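PDB 6T2N: glycoside hydrolase family 16 protein from Akkermansia muciniphila, which probably acts as an endo-beta-galactosidase, cleaving within the O-glycan chains of mucin so that the breakdown of mucus in the gut can begin. Local coordinates for residues 172-177 with 196-201. Residues are numbered along the deposited sequence; the frame is centred on the assembly and turned at random.
Sequences WGWPVN and TFHLSP
Val176 meets Ser200 in an apolar touch, an instance of a loop packed against the end of a strand and the turn that follows it, mainly through van der Waals contact. The valine divides its methyls between two neighbours. CG2, placed anti to the carbonyl carbon, lies 3.7 Å from CB of Ser200, whereas CG1, anti to the backbone N (chi1 179°), sits over one face of Trp172, offset toward its rim. Where the backbones draw together, Pro175 O receives a CA-H...O contact from Leu199 CA at 3.3 Å, with 146° at the hydrogen. Tyr255 adds a polar bridge: its hydroxyl hydrogen-bonds to Val176 O and, weakly, to Ser200 N.

In the curved beta-sandwich (jelly roll) of family GH16, this packing sets the loop between strands 160-168 and 179-181 against the segment leaving strand 192-198. Strand 179-181 is the intervening partner in the sheet; its Glu179 and Asp181 fit the family's E-x-D-x-x-E signature, consistent with a place beside the catalytic centre.

At the other end a proline-indole pair faces the histidine. The cis peptide before Pro175 folds the proline back on Trp174, with CB 3.6 Å above the centre of the indole. Beside this pair, Trp174 CZ2 approaches His198 ND1 obliquely, at 4.4 Å, a loose contact between two rings held by polar partners elsewhere. Hydrogen bonds at both imidazole nitrogens, ND1 to Asp208 and NE2 to Asp181, restrict rotation of the histidine ring, while the indole NE1 hydrogen-bonds to OE1 of Glu179.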
loop_
_atom_site.group_PDB
_atom_site.type_symbol
_atom_site.label_atom_id
_atom_site.label_comp_id
_atom_site.label_asym_id
_atom_site.label_seq_id
_atom_site.Cartn_x
_atom_site.Cartn_y
_atom_site.Cartn_z
ATOM N N TRP A 172 -13.543 3.289 12.315
ATOM C CA TRP A 172 -12.394 4.062 12.856
ATOM C C TRP A 172 -11.782 4.881 11.739
ATOM O O TRP A 172 -11.908 4.433 10.607
ATOM C CB TRP A 172 -11.347 3.154 13.510
ATOM C CG TRP A 172 -11.897 2.574 14.763
ATOM C CD1 TRP A 172 -12.460 3.267 15.789
ATOM C CD2 TRP A 172 -12.037 1.180 15.068
ATOM N NE1 TRP A 172 -12.948 2.390 16.713
ATOM C CE2 TRP A 172 -12.685 1.105 16.311
ATOM C CE3 TRP A 172 -11.660 -0.001 14.421
ATOM C CZ2 TRP A 172 -12.935 -0.110 16.938
ATOM C CZ3 TRP A 172 -11.929 -1.203 15.013
ATOM C CH2 TRP A 172 -12.569 -1.248 16.257
ATOM N N GLY A 173 -11.148 6.002 12.094
ATOM C CA GLY A 173 -10.308 6.834 11.217
ATOM C C GLY A 173 -8.862 6.644 11.610
ATOM O O GLY A 173 -8.645 6.043 12.699
ATOM N N TRP A 174 -7.913 7.122 10.785
ATOM C CA TRP A 174 -6.483 6.760 10.933
ATOM C C TRP A 174 -5.928 7.284 12.251
ATOM O O TRP A 174 -6.215 8.406 12.621
ATOM C CB TRP A 174 -5.713 7.317 9.774
ATOM C CG TRP A 174 -4.344 6.737 9.629
ATOM C CD1 TRP A 174 -3.951 5.675 8.850
ATOM C CD2 TRP A 174 -3.157 7.224 10.274
ATOM N NE1 TRP A 174 -2.595 5.464 8.990
ATOM C CE2 TRP A 174 -2.093 6.400 9.856
ATOM C CE3 TRP A 174 -2.908 8.271 11.159
ATOM C CZ2 TRP A 174 -0.801 6.593 10.308
ATOM C CZ3 TRP A 174 -1.618 8.493 11.579
ATOM C CH2 TRP A 174 -0.579 7.662 11.147
ATOM N N PRO A 175 -5.078 6.559 13.012
ATOM C CA PRO A 175 -4.551 5.231 12.667
ATOM C C PRO A 175 -5.308 4.030 13.257
ATOM O O PRO A 175 -4.826 2.886 13.152
ATOM C CB PRO A 175 -3.173 5.206 13.348
ATOM C CG PRO A 175 -3.175 6.370 14.331
ATOM C CD PRO A 175 -4.510 7.082 14.253
ATOM N N VAL A 176 -6.457 4.317 13.875
ATOM C CA VAL A 176 -7.198 3.341 14.690
ATOM C C VAL A 176 -7.805 2.342 13.718
ATOM O O VAL A 176 -7.991 1.220 14.122
ATOM C CB VAL A 176 -8.219 4.059 15.584
ATOM C CG1 VAL A 176 -9.028 3.106 16.443
ATOM C CG2 VAL A 176 -7.561 5.097 16.478
ATOM N N ASN A 177 -8.053 2.722 12.475
ATOM C CA ASN A 177 -8.687 1.816 11.486
ATOM C C ASN A 177 -7.761 0.560 11.310
ATOM O O ASN A 177 -8.216 -0.481 10.830
ATOM C CB ASN A 177 -9.083 2.584 10.192
ATOM C CG ASN A 177 -7.947 3.169 9.385
ATOM O OD1 ASN A 177 -7.133 3.942 9.899
ATOM N ND2 ASN A 177 -7.923 2.853 8.108
ATOM N N THR A 196 5.353 -3.024 8.158
ATOM C CA THR A 196 4.984 -2.110 9.271
ATOM C C THR A 196 3.464 -2.161 9.430
ATOM O O THR A 196 2.772 -2.203 8.421
ATOM C CB THR A 196 5.641 -0.724 9.097
ATOM O OG1 THR A 196 7.072 -0.785 9.172
ATOM C CG2 THR A 196 5.288 0.261 10.184
ATOM N N PHE A 197 3.004 -2.311 10.682
ATOM C CA PHE A 197 1.577 -2.281 11.085
ATOM C C PHE A 197 1.339 -1.042 11.946
ATOM O O PHE A 197 2.258 -0.635 12.688
ATOM C CB PHE A 197 1.247 -3.561 11.829
ATOM C CG PHE A 197 1.473 -4.781 10.935
ATOM C CD1 PHE A 197 0.492 -5.264 10.167
ATOM C CD2 PHE A 197 2.665 -5.523 11.096
ATOM C CE1 PHE A 197 0.672 -6.489 9.575
ATOM C CE2 PHE A 197 2.837 -6.757 10.506
ATOM C CZ PHE A 197 1.834 -7.241 9.752
ATOM N N HIS A 198 0.199 -0.394 11.755
ATOM C CA HIS A 198 -0.100 0.911 12.388
ATOM C C HIS A 198 -1.483 0.700 12.920
ATOM O O HIS A 198 -2.289 0.051 12.197
ATOM C CB HIS A 198 -0.141 2.126 11.427
ATOM C CG HIS A 198 1.121 2.467 10.709
ATOM N ND1 HIS A 198 2.055 3.329 11.240
ATOM C CD2 HIS A 198 1.607 2.054 9.523
ATOM C CE1 HIS A 198 3.062 3.441 10.419
ATOM N NE2 HIS A 198 2.816 2.658 9.359
ATOM N N LEU A 199 -1.706 1.223 14.116
ATOM C CA LEU A 199 -2.865 0.917 15.003
ATOM C C LEU A 199 -2.685 1.666 16.307
ATOM O O LEU A 199 -1.533 2.070 16.643
ATOM C CB LEU A 199 -3.008 -0.580 15.288
ATOM C CG LEU A 199 -2.067 -1.245 16.286
ATOM C CD1 LEU A 199 -2.741 -2.537 16.664
ATOM C CD2 LEU A 199 -0.680 -1.569 15.745
ATOM N N SER A 200 -3.779 1.912 16.991
ATOM C CA SER A 200 -3.684 2.678 18.240
ATOM C C SER A 200 -3.432 1.686 19.366
ATOM O O SER A 200 -3.641 0.486 19.208
ATOM C CB SER A 200 -4.868 3.528 18.451
ATOM O OG SER A 200 -5.837 2.810 19.175
ATOM N N PRO A 201 -2.853 2.155 20.482
ATOM C CA PRO A 201 -2.407 1.241 21.519
ATOM C C PRO A 201 -3.631 0.540 22.126
ATOM O O PRO A 201 -3.581 -0.627 22.291
ATOM C CB PRO A 201 -1.585 2.121 22.465
ATOM C CG PRO A 201 -1.969 3.564 22.154
ATOM C CD PRO A 201 -2.562 3.569 20.769
#